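Local coordinates for ESAT-6/WXG100 secretion system protein (Streptococcus gallolyticus, PDB 7JQE) that is the extracellular part of EsaA, a membrane subunit of the bacterial type VIIb secretion system, and probably takes part in exporting protein toxins, at residues T150-R155 with I483-S488; S198-V203 with A236-Y241; E218-M223 with A396-L401; G337-A342 with I373-N378. All coordinates share one frame; numbering follows the deposited sequence.

Contact 1: residues T150-R155 with I483-S488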
# COMPACT_ATOMS: atom_id res chain seq x y z
N THR A 150 -33.45 -51.98 30.53
CA THR A 150 -33.03 -53.18 29.82
C THR A 150 -32.94 -52.95 28.32
O THR A 150 -32.04 -53.49 27.66
CB THR A 150 -33.99 -54.34 30.12
OG1 THR A 150 -35.18 -54.20 29.32
CG2 THR A 150 -34.37 -54.34 31.59
N ASN A 151 -33.85 -52.17 27.75
CA ASN A 151 -33.77 -51.86 26.33
C ASN A 151 -32.46 -51.12 26.04
O ASN A 151 -32.17 -50.09 26.64
CB ASN A 151 -34.97 -51.02 25.89
CG ASN A 151 -35.00 -50.78 24.39
OD1 ASN A 151 -34.01 -50.38 23.78
ND2 ASN A 151 -36.15 -51.05 23.78
N GLN A 152 -31.67 -51.67 25.11
CA GLN A 152 -30.33 -51.15 24.88
C GLN A 152 -30.36 -49.82 24.14
O GLN A 152 -29.63 -48.90 24.50
CB GLN A 152 -29.50 -52.17 24.10
CG GLN A 152 -28.08 -51.73 23.83
CD GLN A 152 -27.22 -52.85 23.29
OE1 GLN A 152 -27.41 -54.02 23.63
NE2 GLN A 152 -26.27 -52.51 22.43
N GLU A 153 -31.19 -49.70 23.10
CA GLU A 153 -31.30 -48.42 22.42
C GLU A 153 -31.93 -47.37 23.33
O GLU A 153 -31.55 -46.19 23.29
CB GLU A 153 -32.10 -48.57 21.12
CG GLU A 153 -31.36 -49.30 20.01
CD GLU A 153 -30.10 -48.58 19.55
OE1 GLU A 153 -29.80 -47.49 20.09
OE2 GLU A 153 -29.42 -49.10 18.64
N GLU A 154 -32.90 -47.77 24.15
CA GLU A 154 -33.45 -46.85 25.14
C GLU A 154 -32.38 -46.39 26.12
O GLU A 154 -32.44 -45.26 26.62
CB GLU A 154 -34.62 -47.51 25.87
CG GLU A 154 -35.35 -46.59 26.84
CD GLU A 154 -36.49 -47.28 27.55
OE1 GLU A 154 -36.74 -48.48 27.28
OE2 GLU A 154 -37.15 -46.63 28.39
N ARG A 155 -31.40 -47.25 26.40
CA ARG A 155 -30.32 -46.89 27.31
C ARG A 155 -29.35 -45.90 26.65
O ARG A 155 -28.97 -44.89 27.25
CB ARG A 155 -29.59 -48.15 27.77
CG ARG A 155 -28.57 -47.96 28.88
CD ARG A 155 -28.49 -49.21 29.74
NE ARG A 155 -28.87 -50.40 28.99
CZ ARG A 155 -28.02 -51.21 28.37
NH1 ARG A 155 -26.72 -50.96 28.42
NH2 ARG A 155 -28.46 -52.27 27.71
N ILE A 483 -19.70 -50.69 29.24
CA ILE A 483 -19.43 -50.90 30.66
C ILE A 483 -20.65 -51.47 31.36
O ILE A 483 -20.55 -52.38 32.19
CB ILE A 483 -18.96 -49.59 31.32
CG1 ILE A 483 -17.70 -49.07 30.62
CG2 ILE A 483 -18.71 -49.80 32.80
CD1 ILE A 483 -17.19 -47.76 31.18
N ILE A 484 -21.83 -50.94 31.04
CA ILE A 484 -23.06 -51.43 31.67
C ILE A 484 -23.26 -52.90 31.35
O ILE A 484 -23.59 -53.70 32.23
CB ILE A 484 -24.26 -50.58 31.21
CG1 ILE A 484 -24.20 -49.19 31.85
CG2 ILE A 484 -25.57 -51.27 31.54
CD1 ILE A 484 -25.31 -48.25 31.40
N GLU A 485 -23.07 -53.28 30.09
CA GLU A 485 -23.26 -54.68 29.71
C GLU A 485 -22.20 -55.58 30.36
O GLU A 485 -22.52 -56.69 30.78
CB GLU A 485 -23.24 -54.82 28.19
CG GLU A 485 -24.56 -54.44 27.54
CD GLU A 485 -24.50 -54.47 26.03
OE1 GLU A 485 -23.40 -54.69 25.48
OE2 GLU A 485 -25.55 -54.26 25.39
N LEU A 486 -20.96 -55.11 30.44
CA LEU A 486 -19.92 -55.91 31.08
C LEU A 486 -20.22 -56.11 32.56
O LEU A 486 -20.07 -57.22 33.09
CB LEU A 486 -18.55 -55.27 30.89
CG LEU A 486 -17.35 -56.04 31.45
CD1 LEU A 486 -17.35 -57.48 30.97
CD2 LEU A 486 -16.05 -55.35 31.07
N GLN A 487 -20.64 -55.06 33.26
CA GLN A 487 -21.03 -55.21 34.66
C GLN A 487 -22.22 -56.15 34.80
O GLN A 487 -22.28 -56.95 35.75
CB GLN A 487 -21.35 -53.85 35.28
CG GLN A 487 -20.27 -53.32 36.20
CD GLN A 487 -20.22 -54.06 37.52
OE1 GLN A 487 -21.08 -53.86 38.38
NE2 GLN A 487 -19.21 -54.91 37.70
N SER A 488 -23.18 -56.07 33.88
CA SER A 488 -24.37 -56.90 33.96
C SER A 488 -24.01 -58.38 33.90
O SER A 488 -24.49 -59.19 34.71
CB SER A 488 -25.35 -56.53 32.85
OG SER A 488 -26.56 -57.26 32.95
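Arg155 and Gln152 of helix 152-164 reach across to Ile484 and Glu485 of helix 462-491. The contact is a helix-to-helix packing at one end of a long molecule, where the start of a short helix meets the last part of a long one. The apolar part runs along the Arg155 chain. Arg155 CD lies 3.7 Å from Ile484 CD1, and the arginine chain runs alongside the isoleucine, the two pointing opposite ways. The Arg155 chain then bends at chi2 and again at chi3 (26°), which turns the guanidinium back beside the isoleucine. Arg155 NH1 ends 3.3 Å from Ile484 CG2. Glu485 CG lies near the guanidinium plane, at its edge, and Thr150 O sits in plane at the edge as well.

The polar part brings Glu485 near Arg155 and Gln152. Arg155 NH2 and Glu485 OE2 are 4.2 Å apart, too far for a salt bridge, though the opposite charges should still attract weakly. The Gln152 chain is extended and lies roughly perpendicular to the Glu485 chain, with the amide and carboxylate planes 76° apart. Leu119 of the second subunit packs on Glu485, so the dimer partner borders this side. Ile484 also touches Ile143, and Ile483 packs on Val123 and Arg127 of helix 102-135.

The capping bond fixes the start of the short helix. Asn151 is the N-cap residue, and its side chain accepts from the backbone of the first turn. Glu154 N donates to Asn151 OD1 at 2.9 Å, nearly straight at 172°, from above the carbonyl plane.

Contact 2: residues S198-V203 with A236-Y241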
# COMPACT_ATOMS: atom_id res chain seq x y z
N SER A 198 13.59 -1.27 1.68
CA SER A 198 14.26 -0.86 0.45
C SER A 198 13.77 0.51 0.01
O SER A 198 14.58 1.41 -0.26
CB SER A 198 14.02 -1.90 -0.64
OG SER A 198 14.52 -1.46 -1.88
N LEU A 199 12.45 0.69 -0.05
CA LEU A 199 11.89 1.99 -0.39
C LEU A 199 12.37 3.08 0.56
O LEU A 199 12.76 4.17 0.14
CB LEU A 199 10.36 1.91 -0.38
CG LEU A 199 9.68 1.33 -1.62
CD1 LEU A 199 8.21 1.08 -1.33
CD2 LEU A 199 9.84 2.28 -2.80
N MSE A 200 12.35 2.79 1.86
CA MSE A 200 12.66 3.80 2.86
C MSE A 200 14.15 4.14 2.90
O MSE A 200 14.53 5.15 3.50
CB MSE A 200 12.19 3.35 4.25
CG MSE A 200 10.67 3.20 4.35
SE MSE A 200 10.00 2.80 6.14
CE MSE A 200 10.84 4.25 7.15
N GLY A 201 14.97 3.31 2.27
CA GLY A 201 16.41 3.54 2.29
C GLY A 201 16.82 4.85 1.64
O GLY A 201 17.89 5.39 1.94
N SER A 202 15.99 5.38 0.74
CA SER A 202 16.28 6.63 0.05
C SER A 202 15.24 7.70 0.38
O SER A 202 15.03 8.63 -0.40
CB SER A 202 16.36 6.41 -1.46
OG SER A 202 15.09 6.04 -1.98
N VAL A 203 14.61 7.60 1.54
CA VAL A 203 13.59 8.55 1.97
C VAL A 203 14.01 9.16 3.30
O VAL A 203 14.65 8.51 4.14
CB VAL A 203 12.21 7.87 2.09
CG1 VAL A 203 11.22 8.80 2.77
CG2 VAL A 203 11.71 7.45 0.72
N ALA A 236 4.85 10.87 9.49
CA ALA A 236 4.79 10.45 10.89
C ALA A 236 4.71 8.94 11.00
O ALA A 236 5.35 8.33 11.87
CB ALA A 236 3.60 11.11 11.59
N LEU A 237 3.95 8.30 10.10
CA LEU A 237 3.80 6.85 10.13
C LEU A 237 5.11 6.16 9.75
O LEU A 237 5.51 5.19 10.41
CB LEU A 237 2.67 6.42 9.19
CG LEU A 237 2.48 4.92 8.96
CD1 LEU A 237 2.23 4.20 10.27
CD2 LEU A 237 1.34 4.66 7.97
N LEU A 238 5.78 6.65 8.70
CA LEU A 238 7.08 6.08 8.35
C LEU A 238 8.05 6.18 9.52
O LEU A 238 8.94 5.33 9.66
CB LEU A 238 7.66 6.80 7.13
CG LEU A 238 6.81 6.74 5.86
CD1 LEU A 238 7.44 7.59 4.76
CD2 LEU A 238 6.66 5.32 5.40
N GLY A 239 7.91 7.21 10.35
CA GLY A 239 8.74 7.29 11.54
C GLY A 239 8.44 6.19 12.53
O GLY A 239 9.35 5.59 13.10
N LYS A 240 7.15 5.91 12.75
CA LYS A 240 6.77 4.82 13.66
C LYS A 240 7.37 3.50 13.20
O LYS A 240 7.92 2.74 14.00
CB LYS A 240 5.25 4.71 13.75
CG LYS A 240 4.62 5.50 14.87
CD LYS A 240 3.13 5.21 14.95
CE LYS A 240 2.46 6.00 16.07
NZ LYS A 240 0.98 6.07 15.90
N TYR A 241 7.28 3.22 11.90
CA TYR A 241 7.82 1.97 11.37
C TYR A 241 9.34 1.93 11.50
O TYR A 241 9.91 0.92 11.93
CB TYR A 241 7.40 1.82 9.91
CG TYR A 241 7.64 0.44 9.35
CD1 TYR A 241 6.65 -0.54 9.41
CD2 TYR A 241 8.84 0.12 8.74
CE1 TYR A 241 6.86 -1.80 8.88
CE2 TYR A 241 9.06 -1.14 8.22
CZ TYR A 241 8.07 -2.10 8.29
OH TYR A 241 8.29 -3.35 7.76
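Met200, a selenomethionine, carries most of this contact from the last turn of helix 191-200 to Leu238 and Tyr241 of helix 225-244. Its CG stands anti to the carbonyl carbon (chi1 -64°) and the chain runs on extended to SE. A bend at chi3 (53°) then swings the methyl group to the backbone of the other helix. There Met200 CE lies 3.3 Å from Leu238 O and 4.1 Å from Leu238 CB. The selenium itself stands beside the tyrosine ring, with Met200 SE 3.9 Å from Tyr241 CD2. This is a Met-aromatic contact of oblique geometry: Met200 SE is 5.0 Å from the centroid of the Tyr241 ring and 57° off the ring normal. A type I beta turn runs from Met200 to Val203, closed by Val203 N donating to Met200 O at 3.1 Å. The contact thus joins a helix and the turn at its end to the flank of a second helix, within the helical middle of the molecule. Ile423 of helix 396-427 packs on Leu238, and Val205 touches both Met200 and Leu238. At the end of the turn, Val203 points toward the helix, and Val203 CG1 comes 4.4 Å from Leu238 CD1.

Contact 3: residues E218-M223 with A396-L401. With EDO (1,2-ethanediol), chain C.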
# COMPACT_ATOMS: atom_id res chain seq x y z
N GLU A 218 3.52 25.95 -1.07
CA GLU A 218 2.20 26.45 -0.72
C GLU A 218 2.07 27.94 -1.03
O GLU A 218 0.96 28.41 -1.32
CB GLU A 218 1.94 26.19 0.77
CG GLU A 218 0.47 26.12 1.15
CD GLU A 218 0.26 25.52 2.52
OE1 GLU A 218 1.18 24.82 3.01
OE2 GLU A 218 -0.81 25.76 3.12
N GLU A 219 3.18 28.69 -0.98
CA GLU A 219 3.14 30.09 -1.37
C GLU A 219 2.92 30.25 -2.86
O GLU A 219 2.25 31.20 -3.29
CB GLU A 219 4.43 30.80 -0.94
CG GLU A 219 4.52 32.26 -1.40
CD GLU A 219 5.39 32.44 -2.64
OE1 GLU A 219 6.52 31.90 -2.67
OE2 GLU A 219 4.95 33.14 -3.59
N MSE A 220 3.46 29.34 -3.67
CA MSE A 220 3.37 29.43 -5.12
C MSE A 220 2.08 28.82 -5.67
O MSE A 220 1.90 28.74 -6.88
CB MSE A 220 4.58 28.74 -5.77
CG MSE A 220 5.90 29.09 -5.12
SE MSE A 220 7.37 27.93 -5.70
CE MSE A 220 7.47 28.43 -7.58
N GLY A 221 1.19 28.39 -4.77
CA GLY A 221 -0.03 27.73 -5.20
C GLY A 221 0.16 26.34 -5.78
O GLY A 221 -0.74 25.83 -6.44
N ALA A 222 1.32 25.72 -5.55
CA ALA A 222 1.64 24.44 -6.17
C ALA A 222 1.19 23.24 -5.35
O ALA A 222 1.26 22.11 -5.85
CB ALA A 222 3.15 24.36 -6.44
N MSE A 223 0.74 23.45 -4.11
CA MSE A 223 0.28 22.37 -3.26
C MSE A 223 -0.73 22.89 -2.24
O MSE A 223 -0.52 23.92 -1.62
CB MSE A 223 1.46 21.70 -2.55
CG MSE A 223 1.10 20.49 -1.70
SE MSE A 223 2.66 19.53 -1.00
CE MSE A 223 3.28 18.70 -2.66
N ALA A 396 11.95 33.35 -11.49
CA ALA A 396 13.19 32.61 -11.25
C ALA A 396 12.91 31.32 -10.49
O ALA A 396 13.41 30.25 -10.86
CB ALA A 396 14.17 33.48 -10.47
N ASP A 397 12.12 31.39 -9.42
CA ASP A 397 11.82 30.20 -8.64
C ASP A 397 10.95 29.24 -9.44
O ASP A 397 11.19 28.02 -9.43
CB ASP A 397 11.16 30.60 -7.32
CG ASP A 397 10.02 31.58 -7.50
OD1 ASP A 397 9.69 31.91 -8.66
OD2 ASP A 397 9.47 32.04 -6.48
N ASP A 398 9.94 29.76 -10.14
CA ASP A 398 9.11 28.92 -11.00
C ASP A 398 9.97 28.14 -11.99
O ASP A 398 9.82 26.92 -12.13
CB ASP A 398 8.09 29.78 -11.74
CG ASP A 398 6.91 30.20 -10.85
OD1 ASP A 398 7.14 30.72 -9.74
OD2 ASP A 398 5.76 30.00 -11.28
N VAL A 399 10.89 28.82 -12.68
CA VAL A 399 11.71 28.17 -13.70
C VAL A 399 12.62 27.13 -13.07
O VAL A 399 12.86 26.06 -13.65
CB VAL A 399 12.51 29.22 -14.49
CG1 VAL A 399 13.74 28.60 -15.12
CG2 VAL A 399 11.63 29.85 -15.57
N SER A 400 13.16 27.42 -11.89
CA SER A 400 14.10 26.50 -11.26
C SER A 400 13.37 25.29 -10.69
O SER A 400 13.84 24.15 -10.83
CB SER A 400 14.88 27.23 -10.16
OG SER A 400 15.82 26.35 -9.56
N LEU A 401 12.23 25.51 -10.03
CA LEU A 401 11.42 24.40 -9.55
C LEU A 401 11.18 23.38 -10.65
O LEU A 401 11.41 22.18 -10.46
CB LEU A 401 10.09 24.92 -9.01
CG LEU A 401 9.02 23.85 -8.79
CD1 LEU A 401 9.59 22.77 -7.90
CD2 LEU A 401 7.74 24.44 -8.19
C1 EDO C . 6.97 34.00 -7.44
O1 EDO C . 7.59 33.40 -8.58
C2 EDO C . 5.48 33.66 -7.40
O2 EDO C . 5.31 32.24 -7.43
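The flat groups here are the carboxylates of Asp397 and Asp398, at the first turn of helix 396-427, and the methyl end of Met220 meets both. Asp397 OD1 accepts from the next backbone nitrogen, Asp398 N, at 2.6 Å. The bond is bent, 133° at the hydrogen, and reaches the oxygen on its anti side, 34° out of the carboxylate plane. Asp397 takes the rotamer with CG between the backbone N and the carbonyl carbon (chi1 48°), which holds its carboxylate close to that nitrogen. A bound 1,2-ethanediol, probably from the crystallisation liquor, lies by both acids. Its O1 is 2.6 Å from Asp397 OD1 and 3.0 Å from Asp398 OD1, and its single proton could go to either. Its O2 gives a weak bond to Asp398 OD1.

Met220, a selenomethionine, follows directly on helix 211-219. Its chain is extended to SE and bends at chi3. The Met220 and Asp398 side chains lie alongside each other, pointing opposite ways. Met220 CE lies 3.2 Å from Asp398 OD1, 4.1 Å from Asp397 CG and 4.0 Å from Leu401 CD2. One methyl therefore touches both acids and a leucine. Gly221, at positive phi, ends the helix in a Schellman motif.

Lys216 forms a salt bridge with Glu219 and a long, weak ion pair with Asp397. Leu401 is buried against Leu217 of helix 211-219 and against Phe257. Val402 of the second subunit packs on Met220 and Asp398, so this junction between helices 211-219 and 396-427 also borders the dimer partner.

Contact 4: residues G337-A342 with I373-N378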
# COMPACT_ATOMS: atom_id res chain seq x y z
N GLY A 337 9.00 57.99 -15.01
CA GLY A 337 10.14 58.23 -14.14
C GLY A 337 10.52 59.70 -14.20
O GLY A 337 9.72 60.54 -14.62
N THR A 338 11.74 59.99 -13.77
CA THR A 338 12.28 61.35 -13.81
C THR A 338 13.47 61.40 -14.75
O THR A 338 14.37 60.56 -14.66
CB THR A 338 12.69 61.82 -12.41
OG1 THR A 338 13.65 60.92 -11.86
CG2 THR A 338 11.47 61.89 -11.48
N VAL A 339 13.46 62.37 -15.66
CA VAL A 339 14.53 62.56 -16.63
C VAL A 339 15.00 64.00 -16.52
O VAL A 339 14.21 64.93 -16.66
CB VAL A 339 14.07 62.23 -18.06
CG1 VAL A 339 15.25 62.25 -19.01
CG2 VAL A 339 13.39 60.87 -18.09
N VAL A 340 16.30 64.17 -16.25
CA VAL A 340 16.86 65.49 -15.96
C VAL A 340 18.32 65.49 -16.37
O VAL A 340 18.97 64.44 -16.41
CB VAL A 340 16.70 65.85 -14.46
CG1 VAL A 340 15.23 65.86 -14.05
CG2 VAL A 340 17.50 64.88 -13.59
N PHE A 341 18.84 66.68 -16.69
CA PHE A 341 20.26 66.82 -16.97
C PHE A 341 21.07 66.56 -15.70
O PHE A 341 20.71 67.01 -14.61
CB PHE A 341 20.56 68.22 -17.51
CG PHE A 341 20.04 68.46 -18.90
CD1 PHE A 341 20.54 67.75 -19.97
CD2 PHE A 341 19.04 69.39 -19.12
CE1 PHE A 341 20.06 67.95 -21.25
CE2 PHE A 341 18.55 69.60 -20.40
CZ PHE A 341 19.06 68.88 -21.46
N ALA A 342 22.18 65.84 -15.85
CA ALA A 342 22.86 65.26 -14.70
C ALA A 342 23.49 66.32 -13.80
O ALA A 342 23.47 66.19 -12.57
CB ALA A 342 23.92 64.26 -15.16
N ILE A 373 10.19 54.38 -19.77
CA ILE A 373 10.29 55.83 -19.71
C ILE A 373 10.21 56.37 -21.13
O ILE A 373 10.88 55.84 -22.03
CB ILE A 373 11.59 56.28 -19.03
CG1 ILE A 373 11.57 55.96 -17.54
CG2 ILE A 373 11.82 57.77 -19.26
CD1 ILE A 373 12.83 56.40 -16.81
N THR A 374 9.41 57.41 -21.33
CA THR A 374 9.35 58.11 -22.61
C THR A 374 9.49 59.61 -22.38
O THR A 374 8.93 60.16 -21.43
CB THR A 374 8.04 57.85 -23.37
OG1 THR A 374 6.93 58.37 -22.62
CG2 THR A 374 7.84 56.37 -23.61
N LEU A 375 10.24 60.27 -23.25
CA LEU A 375 10.39 61.71 -23.21
C LEU A 375 10.63 62.24 -24.61
O LEU A 375 10.80 61.47 -25.57
CB LEU A 375 11.53 62.14 -22.29
CG LEU A 375 12.92 61.69 -22.75
CD1 LEU A 375 13.93 62.82 -22.62
CD2 LEU A 375 13.36 60.47 -21.95
N ASP A 376 10.65 63.56 -24.73
CA ASP A 376 11.06 64.26 -25.93
C ASP A 376 12.33 65.04 -25.63
O ASP A 376 12.38 65.80 -24.65
CB ASP A 376 9.96 65.20 -26.44
CG ASP A 376 8.90 64.49 -27.26
OD1 ASP A 376 9.21 63.41 -27.81
OD2 ASP A 376 7.77 65.00 -27.36
N LEU A 377 13.36 64.85 -26.45
CA LEU A 377 14.57 65.66 -26.39
C LEU A 377 14.49 66.74 -27.45
O LEU A 377 14.48 66.44 -28.65
CB LEU A 377 15.83 64.81 -26.59
CG LEU A 377 17.15 65.59 -26.63
CD1 LEU A 377 17.44 66.23 -25.28
CD2 LEU A 377 18.31 64.70 -27.06
N ASN A 378 14.41 68.00 -27.02
CA ASN A 378 14.27 69.14 -27.92
C ASN A 378 15.61 69.85 -28.05
O ASN A 378 16.15 70.35 -27.05
CB ASN A 378 13.20 70.10 -27.41
CG ASN A 378 11.86 69.42 -27.19
OD1 ASN A 378 11.12 69.16 -28.14
ND2 ASN A 378 11.54 69.13 -25.93
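Strand 337-341 and segment 373-378 of strand 369-379 run in roughly the same direction, 35° apart, and approach to 7.8 Å between their axes, too far for backbone pairing but right for side-chain packing between two sheets. Val339 points toward strand 369-379 and bears on two residues. Val339 CG2 lies 3.7 Å from Ile373 CG2 and 3.9 Å from Leu375 CD2. The other branch, Val339 CG1, is 3.9 Å from both Leu375 CD1 and Leu375 CD2. Leu375 CD2 thus sits against both valine methyls, and CD1 against CG1 alone. The Leu375 chain, with CG between the backbone N and the carbonyl carbon (chi1 64°), stands nearly perpendicular to that of Val339. At the start of both segments Gly337 brings bare backbone against the isoleucine: Gly337 N is 4.1 Å from Ile373 CG1.

The two sheets face each other as in a beta sandwich. Strand 337-341 is an edge of the three-stranded antiparallel sheet and is hydrogen-bonded to strand 355-363. Strand 369-379 lies inside the four-stranded one, between strands 327-335 and 382-392. Val334 of strand 327-335 touches Val339 and Leu375, while Phe363 of strand 355-363 packs on Ile373 and Ile359 of the same strand packs on Val339.

How the contacts relate
From the N terminus, contact 1 opens first and closes last. It ties helix 152-164 to helix 462-491 through segments whose nearest ends are 328 residues apart, and the other three contacts lie within that span. Contact 2 closes a short loop between helices 191-200 and 225-244. Contact 3 opens before contact 2 has closed, so the two cross, and it closes at the start of helix 396-427. Contact 4 lies wholly within the span of contact 3 and joins the two sheets. Centres of contacts 1 and 4 are about 131 Å apart, at opposite sides of the chain's centre. Contacts 2 and 3 belong to the helical middle, their centres about 26 Å apart.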